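Local coordinates for StAR-related lipid transfer protein 13 (Homo sapiens, PDB 2PSO), which stimulates GTP hydrolysis by RhoA, and perhaps by Cdc42, and carries a lipid-binding START domain, the part this chain comprises, at residues A[83-86]-A[87-91]. Sequence-based numbering, arbitrary orientation.
Sequences VEAP and PSVVL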
loop_
_atom_site.group_PDB
_atom_site.type_symbol
_atom_site.label_atom_id
_atom_site.label_comp_id
_atom_site.label_asym_id
_atom_site.label_seq_id
_atom_site.Cartn_x
_atom_site.Cartn_y
_atom_site.Cartn_z
ATOM N N VAL A 83 -4.236 6.626 13.804
ATOM C CA VAL A 83 -5.532 5.969 13.963
ATOM C C VAL A 83 -5.879 5.733 15.420
ATOM O O VAL A 83 -5.015 5.350 16.215
ATOM C CB VAL A 83 -5.656 4.673 13.120
ATOM C CG1 VAL A 83 -4.309 4.083 12.864
ATOM C CG2 VAL A 83 -6.571 3.663 13.796
ATOM N N GLU A 84 -7.149 5.996 15.751
ATOM C CA GLU A 84 -7.688 5.883 17.120
ATOM C C GLU A 84 -7.936 4.444 17.584
ATOM O O GLU A 84 -9.072 4.076 17.878
ATOM C CB GLU A 84 -9.008 6.661 17.234
ATOM C CG GLU A 84 -8.896 8.171 16.981
ATOM C CD GLU A 84 -8.003 8.873 17.995
ATOM O OE1 GLU A 84 -8.355 8.867 19.198
ATOM O OE2 GLU A 84 -6.951 9.427 17.576
ATOM N N ALA A 85 -6.876 3.649 17.658
ATOM C CA ALA A 85 -6.949 2.279 18.133
ATOM C C ALA A 85 -5.514 1.798 18.363
ATOM O O ALA A 85 -4.598 2.202 17.651
ATOM C CB ALA A 85 -7.658 1.397 17.104
ATOM N N PRO A 86 -5.309 0.930 19.360
ATOM C CA PRO A 86 -3.974 0.407 19.651
ATOM C C PRO A 86 -3.491 -0.486 18.504
ATOM O O PRO A 86 -4.320 -0.960 17.710
ATOM C CB PRO A 86 -4.200 -0.430 20.906
ATOM C CG PRO A 86 -5.647 -0.747 20.901
ATOM C CD PRO A 86 -6.345 0.377 20.246
ATOM N N PRO A 87 -2.167 -0.692 18.390
ATOM C CA PRO A 87 -1.588 -1.367 17.232
ATOM C C PRO A 87 -2.197 -2.700 16.855
ATOM O O PRO A 87 -2.743 -2.836 15.761
ATOM C CB PRO A 87 -0.125 -1.517 17.620
ATOM C CG PRO A 87 0.123 -0.296 18.479
ATOM C CD PRO A 87 -1.121 -0.215 19.309
ATOM N N SER A 88 -2.117 -3.684 17.736
ATOM C CA SER A 88 -2.625 -5.015 17.386
ATOM C C SER A 88 -4.085 -5.011 16.899
ATOM O O SER A 88 -4.452 -5.809 16.057
ATOM C CB SER A 88 -2.459 -5.985 18.545
ATOM O OG SER A 88 -3.485 -5.757 19.499
ATOM N N VAL A 89 -4.917 -4.133 17.430
ATOM C CA VAL A 89 -6.259 -3.925 16.853
ATOM C C VAL A 89 -6.202 -3.467 15.405
ATOM O O VAL A 89 -6.689 -4.161 14.532
ATOM C CB VAL A 89 -7.080 -2.892 17.662
ATOM C CG1 VAL A 89 -8.423 -2.652 16.994
ATOM C CG2 VAL A 89 -7.237 -3.375 19.104
ATOM N N VAL A 90 -5.570 -2.325 15.152
ATOM C CA VAL A 90 -5.328 -1.853 13.779
ATOM C C VAL A 90 -4.794 -2.929 12.830
ATOM O O VAL A 90 -5.137 -2.951 11.634
ATOM C CB VAL A 90 -4.310 -0.699 13.762
ATOM C CG1 VAL A 90 -4.253 -0.069 12.380
ATOM C CG2 VAL A 90 -4.682 0.340 14.825
ATOM N N LEU A 91 -3.948 -3.810 13.369
ATOM C CA LEU A 91 -3.382 -4.889 12.608
ATOM C C LEU A 91 -4.467 -5.877 12.204
ATOM O O LEU A 91 -4.517 -6.321 11.065
ATOM C CB LEU A 91 -2.268 -5.549 13.421
ATOM C CG LEU A 91 -1.493 -6.804 12.954
ATOM C CD1 LEU A 91 -2.372 -7.968 13.160
ATOM C CD2 LEU A 91 -0.976 -6.776 11.527
#
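Pro86 and Val90 join the start of helix 87-96 to the loop that leads into it from strand 76-83, a strand-to-helix turn of the START domain's helix-grip fold. Pro86 is the N-cap residue, and its carbonyl oxygen accepts the N-H of Val90: Val90 N lies 3.2 Å from Pro86 O, with a nearly straight angle of 167° at the hydrogen. This is the first-turn bond of an alpha helix, followed by the next one, from Leu91 N to Pro87 O at 2.8 Å. Proline suits both of these adjacent positions at the helix start. Pro87, in the first position of the helix, needs no N-H, since no earlier turn offers an acceptor, and its ring fixes phi near the helical value; Pro86 holds the residue before it extended.

Around this bond the branched valines spread their methyls over the loop. Val90 has CG1 anti to its own backbone N (chi1 -170°), which leaves CG2 on the N side, where it packs on Ala85 CB at 3.9 Å and meets Val83 CG2 tip to tip at 4.0 Å. Val89 sends CG2 obliquely across the Pro86 ring, 3.6 Å from Pro86 CG, while its CG1 approaches Ala85 CB. The small methyl of Ala85 lets both branched side chains come up against it.

Farther out, Phe225 touches Val83, Ala85 and Val89, and Ile180 of strand 169-182 touches Pro87, Val90 and Leu91, so the turn is packed against both the sheet and the C-terminal part of the chain. Exposed Glu84 is the centre of an inverse gamma turn, its side chain starting away from the helix. Ser188 pairs with Val83 through the backbone, and its OG hydrogen-bonds to Ala85 O, the same oxygen that Val90 CG2 approaches to 3.4 Å.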